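Local coordinates for DNA polymerase III, beta subunit (Thermotoga maritima, PDB 1VPK), which probably tethers DNA polymerase to its template and makes replication processive, as a ring-shaped head-to-tail homodimer that encircles DNA, at residues F351-S354 / T355-C358; F294-E298 / N299-L303. All coordinates share one frame; numbering follows the deposited sequence.

Contact 1: residues F351-S354 / T355-C358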
loop_
_atom_site.group_PDB
_atom_site.type_symbol
_atom_site.label_atom_id
_atom_site.label_comp_id
_atom_site.label_asym_id
_atom_site.label_seq_id
_atom_site.Cartn_x
_atom_site.Cartn_y
_atom_site.Cartn_z
ATOM N N PHE A 351 18.694 14.214 27.074
ATOM C CA PHE A 351 18.468 13.165 28.052
ATOM C C PHE A 351 18.862 13.638 29.437
ATOM O O PHE A 351 19.731 14.524 29.594
ATOM C CB PHE A 351 19.331 11.945 27.756
ATOM C CG PHE A 351 19.264 11.427 26.330
ATOM C CD1 PHE A 351 20.108 11.914 25.380
ATOM C CD2 PHE A 351 18.384 10.417 25.967
ATOM C CE1 PHE A 351 20.098 11.434 24.080
ATOM C CE2 PHE A 351 18.387 9.912 24.656
ATOM C CZ PHE A 351 19.255 10.445 23.723
ATOM N N VAL A 352 18.280 12.980 30.452
ATOM C CA VAL A 352 18.664 13.181 31.846
ATOM C C VAL A 352 19.315 11.880 32.309
ATOM O O VAL A 352 20.523 11.833 32.502
ATOM C CB VAL A 352 17.449 13.645 32.740
ATOM C CG1 VAL A 352 17.851 13.889 34.224
ATOM C CG2 VAL A 352 16.884 14.950 32.245
ATOM N N ASP A 353 18.516 10.817 32.404
ATOM C CA ASP A 353 18.858 9.533 33.033
ATOM C C ASP A 353 18.239 8.420 32.207
ATOM O O ASP A 353 17.368 8.674 31.386
ATOM C CB ASP A 353 18.167 9.391 34.406
ATOM C CG ASP A 353 18.718 10.284 35.420
ATOM O OD1 ASP A 353 19.925 10.627 35.312
ATOM O OD2 ASP A 353 17.959 10.642 36.333
ATOM N N SER A 354 18.643 7.191 32.487
ATOM C CA SER A 354 18.107 5.999 31.801
ATOM C C SER A 354 16.603 5.847 32.062
ATOM O O SER A 354 15.903 5.189 31.308
ATOM C CB SER A 354 18.872 4.733 32.243
ATOM O OG SER A 354 18.520 4.316 33.566
ATOM N N THR A 355 16.117 6.485 33.116
ATOM C CA THR A 355 14.712 6.371 33.554
ATOM C C THR A 355 13.867 7.613 33.277
ATOM O O THR A 355 12.710 7.639 33.621
ATOM C CB THR A 355 14.650 6.019 35.038
ATOM O OG1 THR A 355 15.327 7.018 35.795
ATOM C CG2 THR A 355 15.363 4.697 35.248
ATOM N N SER A 356 14.441 8.598 32.575
ATOM C CA SER A 356 13.775 9.872 32.332
ATOM C C SER A 356 13.388 10.018 30.859
ATOM O O SER A 356 14.037 9.409 29.984
ATOM C CB SER A 356 14.730 10.981 32.740
ATOM O OG SER A 356 15.024 10.862 34.118
ATOM N N PRO A 357 12.350 10.827 30.564
ATOM C CA PRO A 357 11.991 11.075 29.171
ATOM C C PRO A 357 13.162 11.639 28.366
ATOM O O PRO A 357 14.086 12.263 28.928
ATOM C CB PRO A 357 10.889 12.141 29.264
ATOM C CG PRO A 357 10.333 12.007 30.651
ATOM C CD PRO A 357 11.457 11.527 31.513
ATOM N N CYS A 358 13.101 11.439 27.072
ATOM C CA CYS A 358 14.008 12.094 26.136
ATOM C C CYS A 358 13.206 13.148 25.377
ATOM O O CYS A 358 12.071 12.879 24.925
ATOM C CB CYS A 358 14.554 11.045 25.161
ATOM S SG CYS A 358 15.407 11.675 23.780
HETATM O O HOH W 1 16.464 10.791 29.460
#
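F351 and C358 lie across from one another where strands 346-351 and 358-362 part, and between them the chain reverses: segments 351-354 and 355-358 run 154° apart, joined by a type I beta turn from D353 to S356. The turn is closed by S356 N, which donates to D353 O at 3.2 Å; the bond is fairly straight, 166° at the hydrogen, although the donor lies well above the carbonyl plane instead of on a lone pair. At the base of the loop C358 brings its sulfur obliquely against the F351 ring, SG 4.1 Å from the ring centroid and 3.6 Å from CE2. Two torsions bring them together: C358 carries SG opposite its backbone N (chi1 169°), while F351 has CG beside its own N. A large flat ring suits this place, because L326, I328 and F330 of strand 326-330 also pack on it. With an alanine in place of F351, the sulfur of C358 would probably lose its aromatic partner and a gap would open against strand 326-330. Nearer the tip, the S356 side chain points toward the first arm, its CB 3.8 Å from V352 CB and its OG 3.5 Å from D353 CB; a small residue lets the arms come this near. One water bridges the arms, accepting from V352 N at 3.0 Å and donating to S356 O at 2.8 Å. The chemistry thus changes along the loop: a soft sulfur-aromatic contact serves the buried base, while farther out the turn bond takes up S356 N and the water takes up V352 N.

Contact 2: residues F294-E298 / N299-L303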
loop_
_atom_site.group_PDB
_atom_site.type_symbol
_atom_site.label_atom_id
_atom_site.label_comp_id
_atom_site.label_asym_id
_atom_site.label_seq_id
_atom_site.Cartn_x
_atom_site.Cartn_y
_atom_site.Cartn_z
ATOM N N PHE A 294 20.555 2.687 23.250
ATOM C CA PHE A 294 21.510 3.701 22.853
ATOM C C PHE A 294 22.611 3.708 23.882
ATOM O O PHE A 294 22.327 3.820 25.074
ATOM C CB PHE A 294 20.865 5.085 22.817
ATOM C CG PHE A 294 19.883 5.267 21.701
ATOM C CD1 PHE A 294 18.672 4.664 21.728
ATOM C CD2 PHE A 294 20.172 6.045 20.622
ATOM C CE1 PHE A 294 17.787 4.824 20.696
ATOM C CE2 PHE A 294 19.273 6.205 19.608
ATOM C CZ PHE A 294 18.093 5.613 19.664
ATOM N N GLU A 295 23.844 3.539 23.405
ATOM C CA GLU A 295 25.072 3.684 24.174
ATOM C C GLU A 295 25.727 4.947 23.622
ATOM O O GLU A 295 26.355 4.960 22.544
ATOM C CB GLU A 295 25.964 2.464 24.001
ATOM C CG GLU A 295 25.316 1.199 24.492
ATOM C CD GLU A 295 26.053 -0.045 24.063
ATOM O OE1 GLU A 295 27.027 0.032 23.308
ATOM O OE2 GLU A 295 25.659 -1.126 24.502
ATOM N N ILE A 296 25.537 6.019 24.363
ATOM C CA ILE A 296 26.027 7.312 23.985
ATOM C C ILE A 296 27.404 7.574 24.623
ATOM O O ILE A 296 27.577 7.495 25.835
ATOM C CB ILE A 296 25.022 8.381 24.404
ATOM C CG1 ILE A 296 23.667 8.107 23.790
ATOM C CG2 ILE A 296 25.547 9.751 23.992
ATOM C CD1 ILE A 296 22.571 8.790 24.473
ATOM N N GLU A 297 28.384 7.830 23.770
ATOM C CA GLU A 297 29.756 8.053 24.141
ATOM C C GLU A 297 30.143 9.403 23.557
ATOM O O GLU A 297 29.301 10.122 22.998
ATOM C CB GLU A 297 30.656 6.954 23.571
ATOM C CG GLU A 297 30.217 5.539 23.990
ATOM C CD GLU A 297 30.918 4.414 23.209
ATOM O OE1 GLU A 297 31.940 4.691 22.513
ATOM O OE2 GLU A 297 30.446 3.244 23.315
ATOM N N GLU A 298 31.417 9.752 23.666
ATOM C CA GLU A 298 31.799 11.116 23.430
ATOM C C GLU A 298 31.563 11.608 22.002
ATOM O O GLU A 298 31.112 12.752 21.821
ATOM C CB GLU A 298 33.240 11.349 23.876
ATOM C CG GLU A 298 33.607 12.887 24.032
ATOM C CD GLU A 298 32.406 13.852 24.360
ATOM O OE1 GLU A 298 31.772 13.735 25.444
ATOM O OE2 GLU A 298 32.125 14.745 23.503
ATOM N N ASN A 299 31.850 10.756 21.020
ATOM C CA ASN A 299 31.791 11.096 19.587
ATOM C C ASN A 299 30.818 10.246 18.751
ATOM O O ASN A 299 30.634 10.507 17.561
ATOM C CB ASN A 299 33.192 10.859 18.969
ATOM C CG ASN A 299 34.191 11.888 19.404
ATOM O OD1 ASN A 299 35.194 11.575 20.024
ATOM N ND2 ASN A 299 33.901 13.138 19.114
ATOM N N VAL A 300 30.304 9.184 19.347
ATOM C CA VAL A 300 29.461 8.228 18.658
ATOM C C VAL A 300 28.392 7.752 19.602
ATOM O O VAL A 300 28.492 7.872 20.837
ATOM C CB VAL A 300 30.251 6.963 18.111
ATOM C CG1 VAL A 300 31.278 7.361 17.099
ATOM C CG2 VAL A 300 30.945 6.212 19.220
ATOM N N MET A 301 27.374 7.177 19.002
ATOM C CA MET A 301 26.305 6.556 19.701
ATOM C C MET A 301 26.161 5.198 19.044
ATOM O O MET A 301 26.117 5.139 17.821
ATOM C CB MET A 301 25.086 7.445 19.477
ATOM C CG MET A 301 23.897 7.074 20.150
ATOM S SD MET A 301 22.639 8.370 20.044
ATOM C CE MET A 301 22.265 8.549 18.325
ATOM N N ARG A 302 26.153 4.116 19.822
ATOM C CA ARG A 302 25.864 2.782 19.287
ATOM C C ARG A 302 24.413 2.433 19.553
ATOM O O ARG A 302 23.918 2.646 20.667
ATOM C CB ARG A 302 26.752 1.716 19.937
ATOM C CG ARG A 302 28.287 1.966 19.815
ATOM C CD ARG A 302 29.061 1.035 20.754
ATOM N NE ARG A 302 29.516 -0.188 20.095
ATOM C CZ ARG A 302 29.531 -1.419 20.632
ATOM N NH1 ARG A 302 29.052 -1.661 21.854
ATOM N NH2 ARG A 302 29.982 -2.452 19.917
ATOM N N LEU A 303 23.728 1.905 18.542
ATOM C CA LEU A 303 22.364 1.446 18.684
ATOM C C LEU A 303 22.402 -0.081 18.688
ATOM O O LEU A 303 22.971 -0.685 17.787
ATOM C CB LEU A 303 21.434 1.928 17.546
ATOM C CG LEU A 303 21.211 3.394 17.147
ATOM C CD1 LEU A 303 19.804 3.698 16.749
ATOM C CD2 LEU A 303 21.700 4.355 18.161
#
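M301 meets the F294 ring at its edge, with SD in the ring plane and 3.4 Å from CD2, a Met-aromatic contact. M301 reaches it with CG opposite the backbone N (chi1 -176°) and a bend at the sulfur that brings CE back beside the ring. L303 lies alongside F294, its CD2 3.4 Å from both CD2 and CE2, and I296 CG1 lies alongside M301, 3.8 Å from its CG. These flexible and branched apolar chains suit a buried face, which helix 271-285 covers through M301 and L303. The other face is charged: R302 NH1 donates to the syn lone pair of E295 OE1 at 3.0 Å, 20° out of the guanidinium plane, in a salt bridge. E295 OE2 is held by K293, so both carboxylate oxygens have cationic partners. Paired bonds between the backbones of E295 and R302 fix the register, and E297 N donates to V300 O at 2.9 Å before the chain turns. At the exposed bend E298 reaches K321. Apolar and charged residues alternating along each of two antiparallel strands are characteristic of an amphipathic beta hairpin, here strands 292-296 and 300-307 within the C-terminal domain.

Contact 1 and contact 2 are both local chain reversals in the C-terminal domain, their centres about 15 Å apart, but they belong to different sheets: 351-358 links neighbouring strands of one, and 294-303 is a hairpin of the other. Buried side chains of the two meet directly, F351 CE1 packing on I296 CD1 at 3.6 Å, and strand 326-330 touches both, through side chains in contact 1 and backbone bonds in contact 2. Each combines a buried sulfur-aromatic pair with a more exposed bend. Contact 1 is mostly irregular loop and relies on one turn bond and a water, whereas contact 2, with regular strand pairing, adds a salt bridge on its more exposed face.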